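Local atomic coordinates of Succinylglutamatedesuccinylase/aspartoacylase (Rhodobacter sphaeroides 2.4.1, PDB entry 3CDX), a protein that probably hydrolyses carbon-nitrogen bonds in linear amides, as a metal-dependent member of the succinylglutamate desuccinylase/aspartoacylase family. Residues R259-R264 / V335-Y340; T158-M163 / I317-A322; A177-F182 / V209-E214. One frame throughout, in Å; residues are numbered along the deposited sequence.

How the contacts relate
Contacts 1 and 2 lie with their centres 9 Å apart and are joined directly: strands 332-339 and 316-322 pair through Val335 O to Trp319 N and Met337 N to Ile317 O, each at 2.9 Å. Contact 3 lies about 14 Å from contact 2 and 15 Å from contact 1, centre to centre. Strands 160-163 and 209-214 tie it to contact 2, with Asn162 O accepting from Gly212 N at 2.9 Å, and His260 NE2 with Glu180 OE2 ties it to contact 1. The calcium ion bound by His63, Glu66 and His149 is about 8 Å from the Thr213 side chain, 9 Å from that of Asn162 and 14 Å from that of Val335.

Contact 1 of 3, residues R259-R264 / V335-Y340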
loop_
_atom_site.group_PDB
_atom_site.type_symbol
_atom_site.label_atom_id
_atom_site.label_comp_id
_atom_site.label_asym_id
_atom_site.label_seq_id
_atom_site.Cartn_x
_atom_site.Cartn_y
_atom_site.Cartn_z
ATOM N N ARG A 259 -13.114 43.723 -2.465
ATOM C CA ARG A 259 -11.993 44.449 -1.868
ATOM C C ARG A 259 -10.671 43.762 -2.286
ATOM O O ARG A 259 -10.488 42.536 -2.089
ATOM C CB ARG A 259 -12.166 44.547 -0.329
ATOM C CG ARG A 259 -11.112 45.420 0.458
ATOM C CD ARG A 259 -11.418 45.486 1.995
ATOM N NE ARG A 259 -10.215 45.732 2.819
ATOM C CZ ARG A 259 -10.106 45.516 4.152
ATOM N NH1 ARG A 259 -11.140 45.072 4.865
ATOM N NH2 ARG A 259 -8.954 45.751 4.797
ATOM N N HIS A 260 -9.761 44.548 -2.879
ATOM C CA HIS A 260 -8.528 43.998 -3.374
ATOM C C HIS A 260 -7.494 43.957 -2.260
ATOM O O HIS A 260 -7.291 44.917 -1.502
ATOM C CB HIS A 260 -7.944 44.784 -4.555
ATOM C CG HIS A 260 -8.805 44.840 -5.777
ATOM N ND1 HIS A 260 -9.032 43.749 -6.590
ATOM C CD2 HIS A 260 -9.426 45.885 -6.376
ATOM C CE1 HIS A 260 -9.801 44.105 -7.604
ATOM N NE2 HIS A 260 -10.055 45.397 -7.495
ATOM N N MET A 261 -6.793 42.842 -2.212
ATOM C CA MET A 261 -5.854 42.579 -1.180
ATOM C C MET A 261 -4.675 41.967 -1.871
ATOM O O MET A 261 -4.700 41.748 -3.097
ATOM C CB MET A 261 -6.482 41.608 -0.165
ATOM C CG MET A 261 -7.949 41.961 0.202
ATOM S SD MET A 261 -8.027 43.422 1.335
ATOM C CE MET A 261 -7.372 42.726 2.860
ATOM N N MET A 262 -3.652 41.654 -1.079
ATOM C CA MET A 262 -2.423 41.152 -1.606
ATOM C C MET A 262 -1.673 40.375 -0.542
ATOM O O MET A 262 -1.861 40.582 0.668
ATOM C CB MET A 262 -1.553 42.302 -2.207
ATOM C CG MET A 262 -1.085 43.434 -1.247
ATOM S SD MET A 262 0.005 44.738 -2.041
ATOM C CE MET A 262 1.406 43.809 -2.528
ATOM N N VAL A 263 -0.830 39.471 -1.023
ATOM C CA VAL A 263 0.085 38.723 -0.224
ATOM C C VAL A 263 1.441 38.880 -0.904
ATOM O O VAL A 263 1.602 38.468 -2.059
ATOM C CB VAL A 263 -0.285 37.208 -0.176
ATOM C CG1 VAL A 263 0.804 36.450 0.559
ATOM C CG2 VAL A 263 -1.646 36.990 0.515
ATOM N N ARG A 264 2.411 39.467 -0.207
ATOM C CA ARG A 264 3.717 39.699 -0.832
ATOM C C ARG A 264 4.943 39.393 0.043
ATOM O O ARG A 264 6.033 39.192 -0.492
ATOM C CB ARG A 264 3.799 41.111 -1.438
ATOM N N VAL A 335 -1.897 32.372 6.379
ATOM C CA VAL A 335 -1.378 33.317 5.416
ATOM C C VAL A 335 -2.292 34.531 5.553
ATOM O O VAL A 335 -3.528 34.418 5.433
ATOM C CB VAL A 335 -1.454 32.780 3.989
ATOM C CG1 VAL A 335 -0.823 33.803 3.000
ATOM C CG2 VAL A 335 -0.772 31.414 3.887
ATOM N N VAL A 336 -1.663 35.673 5.823
ATOM C CA VAL A 336 -2.376 36.954 6.032
ATOM C C VAL A 336 -2.317 37.822 4.761
ATOM O O VAL A 336 -1.241 37.969 4.133
ATOM C CB VAL A 336 -1.774 37.682 7.269
ATOM C CG1 VAL A 336 -2.456 39.032 7.561
ATOM C CG2 VAL A 336 -1.847 36.743 8.482
ATOM N N MET A 337 -3.469 38.355 4.371
ATOM C CA MET A 337 -3.576 39.263 3.239
ATOM C C MET A 337 -3.733 40.674 3.801
ATOM O O MET A 337 -4.171 40.807 4.918
ATOM C CB MET A 337 -4.731 38.885 2.308
ATOM C CG MET A 337 -6.150 38.934 2.886
ATOM S SD MET A 337 -7.413 38.275 1.755
ATOM C CE MET A 337 -8.762 38.450 2.889
ATOM N N GLU A 338 -3.356 41.699 3.031
ATOM C CA GLU A 338 -3.389 43.120 3.439
ATOM C C GLU A 338 -4.011 43.884 2.274
ATOM O O GLU A 338 -4.052 43.352 1.158
ATOM C CB GLU A 338 -1.967 43.643 3.756
ATOM C CG GLU A 338 -0.964 43.672 2.563
ATOM C CD GLU A 338 0.515 43.930 2.944
ATOM O OE1 GLU A 338 0.791 44.571 3.993
ATOM O OE2 GLU A 338 1.435 43.494 2.171
ATOM N N ASP A 339 -4.519 45.100 2.528
ATOM C CA ASP A 339 -5.101 45.964 1.479
ATOM C C ASP A 339 -4.134 46.074 0.320
ATOM O O ASP A 339 -2.907 46.175 0.527
ATOM C CB ASP A 339 -5.375 47.385 1.994
ATOM C CG ASP A 339 -6.587 47.464 2.918
ATOM O OD1 ASP A 339 -7.406 46.515 2.945
ATOM O OD2 ASP A 339 -6.737 48.499 3.610
ATOM N N TYR A 340 -4.697 46.050 -0.882
ATOM C CA TYR A 340 -3.950 46.141 -2.119
ATOM C C TYR A 340 -3.360 47.530 -2.349
ATOM O O TYR A 340 -4.060 48.530 -2.210
ATOM C CB TYR A 340 -4.854 45.816 -3.303
ATOM C CG TYR A 340 -4.161 45.863 -4.647
ATOM C CD1 TYR A 340 -3.241 44.866 -5.024
ATOM C CD2 TYR A 340 -4.413 46.904 -5.549
ATOM C CE1 TYR A 340 -2.591 44.907 -6.273
ATOM C CE2 TYR A 340 -3.762 46.954 -6.802
ATOM C CZ TYR A 340 -2.864 45.954 -7.156
ATOM O OH TYR A 340 -2.244 46.008 -8.378
HETATM O O HOH W 1 0.195 40.099 3.305
#
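Arg259 takes hold of Asp339 side-on, NE and NH2 both converging on the single oxygen OD1. That oxygen lies in the guanidinium plane and is met on its syn side, while the carboxylate plane is turned 65° away. Arg259 NE is 2.9 Å from Asp339 OD1; NH2 refines to 2.5 Å from the same atom, short enough to be read with caution. The Met261 chain, bent at chi2 and chi3, crosses Met337 obliquely, its CB 4.0 Å from Met337 SD, and its CE comes to 3.6 Å from Glu338 C. Behind these side chains is an antiparallel pairing of strands 259-271 and 332-339, in which Met262 and Glu338 form the hydrogen-bonded pair and Met261 and Asp339 the non-hydrogen-bonded one; strand 186-189 borders 259-271 as well. Met262 and Glu338 share a face of the sheet, and with chi1 of Met262 at 62° its CG packs 3.8 Å from Glu338 CG, while the Glu338 carboxylate goes on to Arg314. Tyr340 presents its ring edge to Met262 CB, 4.2 Å from CD1, and Met262 SD stands obliquely 5.3 Å from the ring centroid, a Met-aromatic contact. Next to it, His260 CB touches Tyr340 CB at 3.5 Å, and Tyr340 N donates to His260 O from 39° above the carbonyl plane. The imidazole itself bonds to Glu180 and Asn187.

Contact 2 of 3, residues T158-M163 / I317-A322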
loop_
_atom_site.group_PDB
_atom_site.type_symbol
_atom_site.label_atom_id
_atom_site.label_comp_id
_atom_site.label_asym_id
_atom_site.label_seq_id
_atom_site.Cartn_x
_atom_site.Cartn_y
_atom_site.Cartn_z
ATOM N N THR A 158 -10.871 32.005 2.961
ATOM C CA THR A 158 -12.031 32.881 2.881
ATOM C C THR A 158 -12.408 33.087 1.412
ATOM O O THR A 158 -11.512 33.273 0.567
ATOM C CB THR A 158 -11.823 34.217 3.662
ATOM O OG1 THR A 158 -13.060 34.932 3.692
ATOM C CG2 THR A 158 -10.772 35.062 3.045
ATOM N N PRO A 159 -13.715 32.972 1.082
ATOM C CA PRO A 159 -14.069 33.090 -0.345
ATOM C C PRO A 159 -13.520 34.339 -1.065
ATOM O O PRO A 159 -13.777 35.488 -0.673
ATOM C CB PRO A 159 -15.588 33.023 -0.361
ATOM C CG PRO A 159 -15.970 32.307 1.028
ATOM C CD PRO A 159 -14.875 32.679 1.960
ATOM N N SER A 160 -12.845 34.087 -2.174
ATOM C CA SER A 160 -12.009 35.077 -2.820
ATOM C C SER A 160 -11.667 34.627 -4.225
ATOM O O SER A 160 -11.774 33.412 -4.542
ATOM C CB SER A 160 -10.709 35.205 -2.023
ATOM O OG SER A 160 -10.170 33.911 -1.743
ATOM N N THR A 161 -11.255 35.595 -5.057
ATOM C CA THR A 161 -10.625 35.325 -6.344
ATOM C C THR A 161 -9.167 35.612 -6.114
ATOM O O THR A 161 -8.789 36.186 -5.086
ATOM C CB THR A 161 -11.134 36.231 -7.523
ATOM O OG1 THR A 161 -11.092 37.609 -7.126
ATOM C CG2 THR A 161 -12.544 35.907 -7.895
ATOM N N ASN A 162 -8.337 35.221 -7.069
ATOM C CA ASN A 162 -6.907 35.520 -6.987
ATOM C C ASN A 162 -6.316 35.673 -8.372
ATOM O O ASN A 162 -6.929 35.290 -9.368
ATOM C CB ASN A 162 -6.138 34.473 -6.182
ATOM C CG ASN A 162 -6.327 33.076 -6.736
ATOM O OD1 ASN A 162 -5.767 32.726 -7.763
ATOM N ND2 ASN A 162 -7.116 32.291 -6.061
ATOM N N MET A 163 -5.141 36.283 -8.414
ATOM C CA MET A 163 -4.420 36.578 -9.647
ATOM C C MET A 163 -2.991 36.913 -9.211
ATOM O O MET A 163 -2.772 37.351 -8.072
ATOM C CB MET A 163 -5.063 37.760 -10.403
ATOM C CG MET A 163 -5.417 38.958 -9.530
ATOM S SD MET A 163 -6.108 40.414 -10.367
ATOM C CE MET A 163 -4.540 40.876 -11.076
ATOM N N ILE A 317 -5.956 40.444 7.262
ATOM C CA ILE A 317 -7.108 39.542 7.374
ATOM C C ILE A 317 -6.582 38.129 7.028
ATOM O O ILE A 317 -5.785 37.961 6.081
ATOM C CB ILE A 317 -8.227 39.994 6.400
ATOM C CG1 ILE A 317 -8.594 41.454 6.693
ATOM C CG2 ILE A 317 -9.498 39.050 6.410
ATOM C CD1 ILE A 317 -9.793 41.954 5.948
ATOM N N VAL A 318 -6.962 37.131 7.828
ATOM C CA VAL A 318 -6.577 35.752 7.533
ATOM C C VAL A 318 -7.212 35.329 6.205
ATOM O O VAL A 318 -8.426 35.385 6.030
ATOM C CB VAL A 318 -6.897 34.753 8.706
ATOM C CG1 VAL A 318 -6.436 33.330 8.376
ATOM C CG2 VAL A 318 -6.184 35.221 9.994
ATOM N N TRP A 319 -6.365 34.939 5.260
ATOM C CA TRP A 319 -6.846 34.492 3.951
ATOM C C TRP A 319 -6.991 32.961 3.899
ATOM O O TRP A 319 -8.062 32.461 3.505
ATOM C CB TRP A 319 -5.913 34.966 2.848
ATOM C CG TRP A 319 -6.335 34.542 1.464
ATOM C CD1 TRP A 319 -7.615 34.416 0.980
ATOM C CD2 TRP A 319 -5.472 34.167 0.402
ATOM N NE1 TRP A 319 -7.590 34.016 -0.330
ATOM C CE2 TRP A 319 -6.283 33.831 -0.700
ATOM C CE3 TRP A 319 -4.081 34.085 0.269
ATOM C CZ2 TRP A 319 -5.748 33.448 -1.924
ATOM C CZ3 TRP A 319 -3.548 33.673 -0.957
ATOM C CH2 TRP A 319 -4.385 33.361 -2.032
ATOM N N PHE A 320 -5.885 32.270 4.247
ATOM C CA PHE A 320 -5.818 30.821 4.501
ATOM C C PHE A 320 -5.604 30.574 5.975
ATOM O O PHE A 320 -4.712 31.167 6.590
ATOM C CB PHE A 320 -4.657 30.146 3.751
ATOM C CG PHE A 320 -4.939 29.842 2.307
ATOM C CD1 PHE A 320 -5.727 30.674 1.535
ATOM C CD2 PHE A 320 -4.383 28.692 1.699
ATOM C CE1 PHE A 320 -5.995 30.369 0.178
ATOM C CE2 PHE A 320 -4.660 28.383 0.346
ATOM C CZ PHE A 320 -5.454 29.238 -0.405
ATOM N N GLY A 321 -6.392 29.655 6.524
ATOM C CA GLY A 321 -6.293 29.277 7.931
ATOM C C GLY A 321 -6.038 27.800 8.063
ATOM O O GLY A 321 -6.426 27.015 7.171
ATOM N N ALA A 322 -5.411 27.431 9.174
ATOM C CA ALA A 322 -5.038 26.042 9.480
ATOM C C ALA A 322 -6.114 25.022 9.057
ATOM O O ALA A 322 -7.300 25.228 9.308
ATOM C CB ALA A 322 -4.740 25.901 10.949
#
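Thr158 N donates to Trp319 O at 2.9 Å, pinning the approach to strand 160-163 against the corner where strand 316-322 is broken. That corner is a classic beta bulge: Trp319 and Phe320 both face Val335 on the neighbouring strand. From here the Trp319 side chain runs back towards 158-163, its CG anti to the backbone N (chi1 180°). CB packs against the neighbouring strand, 4.0 Å from Met337 CG. CD1 meets Thr158 CG2 at 3.8 Å, the methyl lying at the ring edge and in its plane. The next atom, NE1, makes the side-chain hydrogen bond of the contact: it donates to Ser160 OG at 2.9 Å, nearly straight at 166° and almost in the indole plane. Ser160 sets up this acceptor, because chi1 of 48° puts OG between its own backbone N and carbonyl carbon, and OG in turn donates to Thr158 O at 2.7 Å. Glu214 O is a further hydrogen-bond partner of the same oxygen, so two carbonyls probably compete for one proton. The buried indole N-H is thereby satisfied, and the bond helps to hold the ring in this rotation. Further round, CZ2 comes obliquely to Asn162 CB at 4.4 Å, which carries the contact towards the metal site, the Asn162 side chain being about 6 Å from that of His149. On the benzene side, CE3 of Trp319 rests against Val263 CG2. Phe320 also meets Trp38 of the second subunit, while within the chain it closes one face of the indole, its CE1 standing 3.6 Å above the Trp319 ring plane, over the centre.

Contact 3 of 3, residues A177-F182 / V209-E214; sequences AAAEAF and VSLGTE
Leu211 has its CG anti to the carbonyl carbon (chi1 -77°), and from there its two methyls divide between neighbouring helix residues. CD1 lies 3.8 Å from Ala178 O and 4.2 Å from Phe182 CB, while CD2 sits 3.8 Å from Ala179 CB. Phe182 puts CG anti to its backbone N (chi1 -175°), and the ring tip reaches Thr213, CZ lying 3.9 Å from CG2, with the two side chains crossing at about a right angle. This is helix-on-sheet packing in the alpha/beta catalytic domain of the M14-like family: helix 169-182 lies across strand 209-214 at 41°, the axes of the two short segments approaching to 9.2 Å. The small side chains of Ala178 and Ala179 are consistent with this approach. An alanine at Leu211 would probably open a gap beneath Ala178 and Ala179 and leave the CB of Phe182 without its methyl neighbour. At the start of the strand, Val209 CG1 touches Ala178 CB at 4.4 Å. Towards the other end, Thr213 turns its methyl to the phenyl ring and bonds through OG1 to the backbone N of His149, a calcium ligand. Helix 223-239 packs on Phe182 with Ile228, Ile233 and Val236.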
loop_
_atom_site.group_PDB
_atom_site.type_symbol
_atom_site.label_atom_id
_atom_site.label_comp_id
_atom_site.label_asym_id
_atom_site.label_seq_id
_atom_site.Cartn_x
_atom_site.Cartn_y
_atom_site.Cartn_z
ATOM N N ALA A 177 -10.218 44.142 -13.297
ATOM C CA ALA A 177 -11.603 44.420 -13.639
ATOM C C ALA A 177 -12.439 43.159 -13.706
ATOM O O ALA A 177 -13.628 43.179 -13.385
ATOM C CB ALA A 177 -11.667 45.143 -14.968
ATOM N N ALA A 178 -11.845 42.060 -14.169
ATOM C CA ALA A 178 -12.595 40.811 -14.258
ATOM C C ALA A 178 -12.820 40.269 -12.847
ATOM O O ALA A 178 -13.899 39.761 -12.536
ATOM C CB ALA A 178 -11.862 39.791 -15.163
ATOM N N ALA A 179 -11.792 40.385 -11.996
ATOM C CA ALA A 179 -11.918 40.025 -10.583
ATOM C C ALA A 179 -13.069 40.801 -9.923
ATOM O O ALA A 179 -13.902 40.198 -9.245
ATOM C CB ALA A 179 -10.617 40.250 -9.860
ATOM N N GLU A 180 -13.148 42.122 -10.179
ATOM C CA GLU A 180 -14.185 42.977 -9.618
ATOM C C GLU A 180 -15.575 42.492 -10.055
ATOM O O GLU A 180 -16.481 42.371 -9.221
ATOM C CB GLU A 180 -13.970 44.479 -9.975
ATOM C CG GLU A 180 -12.818 45.103 -9.231
ATOM C CD GLU A 180 -12.480 46.541 -9.662
ATOM O OE1 GLU A 180 -13.380 47.247 -10.206
ATOM O OE2 GLU A 180 -11.308 46.966 -9.435
ATOM N N ALA A 181 -15.735 42.208 -11.347
ATOM C CA ALA A 181 -16.995 41.659 -11.864
ATOM C C ALA A 181 -17.372 40.310 -11.213
ATOM O O ALA A 181 -18.526 40.109 -10.793
ATOM C CB ALA A 181 -16.916 41.490 -13.376
ATOM N N PHE A 182 -16.398 39.400 -11.097
ATOM C CA PHE A 182 -16.667 38.090 -10.450
ATOM C C PHE A 182 -17.349 38.374 -9.092
ATOM O O PHE A 182 -18.337 37.754 -8.760
ATOM C CB PHE A 182 -15.376 37.253 -10.283
ATOM C CG PHE A 182 -15.601 35.837 -9.718
ATOM C CD1 PHE A 182 -15.585 34.721 -10.563
ATOM C CD2 PHE A 182 -15.823 35.632 -8.350
ATOM C CE1 PHE A 182 -15.788 33.393 -10.033
ATOM C CE2 PHE A 182 -16.026 34.326 -7.819
ATOM C CZ PHE A 182 -16.016 33.215 -8.660
ATOM N N VAL A 209 -6.411 36.412 -20.114
ATOM C CA VAL A 209 -6.833 36.876 -18.778
ATOM C C VAL A 209 -7.117 35.665 -17.867
ATOM O O VAL A 209 -7.878 34.790 -18.221
ATOM C CB VAL A 209 -8.059 37.792 -18.841
ATOM C CG1 VAL A 209 -8.502 38.157 -17.467
ATOM C CG2 VAL A 209 -7.726 39.083 -19.668
ATOM N N SER A 210 -6.460 35.611 -16.720
ATOM C CA SER A 210 -6.537 34.451 -15.848
ATOM C C SER A 210 -6.992 34.873 -14.438
ATOM O O SER A 210 -6.360 35.739 -13.794
ATOM C CB SER A 210 -5.135 33.812 -15.808
ATOM O OG SER A 210 -4.963 32.907 -14.741
ATOM N N LEU A 211 -8.091 34.270 -13.979
ATOM C CA LEU A 211 -8.543 34.357 -12.589
ATOM C C LEU A 211 -8.448 32.994 -11.916
ATOM O O LEU A 211 -8.744 31.969 -12.530
ATOM C CB LEU A 211 -10.005 34.818 -12.525
ATOM C CG LEU A 211 -10.342 36.290 -12.739
ATOM C CD1 LEU A 211 -11.879 36.498 -12.505
ATOM C CD2 LEU A 211 -9.490 37.190 -11.807
ATOM N N GLY A 212 -8.056 32.985 -10.651
ATOM C CA GLY A 212 -8.184 31.797 -9.812
ATOM C C GLY A 212 -9.299 32.098 -8.827
ATOM O O GLY A 212 -9.720 33.264 -8.723
ATOM N N THR A 213 -9.762 31.055 -8.116
ATOM C CA THR A 213 -10.585 31.213 -6.904
ATOM C C THR A 213 -10.055 30.416 -5.719
ATOM O O THR A 213 -9.302 29.446 -5.897
ATOM C CB THR A 213 -12.061 30.859 -7.128
ATOM O OG1 THR A 213 -12.235 29.440 -7.143
ATOM C CG2 THR A 213 -12.579 31.438 -8.444
ATOM N N GLU A 214 -10.359 30.903 -4.504
ATOM C CA GLU A 214 -10.256 30.119 -3.302
ATOM C C GLU A 214 -11.608 30.248 -2.597
ATOM O O GLU A 214 -11.931 31.288 -2.003
ATOM C CB GLU A 214 -9.066 30.564 -2.447
ATOM C CG GLU A 214 -7.636 30.322 -3.072
ATOM C CD GLU A 214 -7.332 28.850 -3.426
ATOM O OE1 GLU A 214 -8.025 27.940 -2.927
ATOM O OE2 GLU A 214 -6.373 28.598 -4.195
#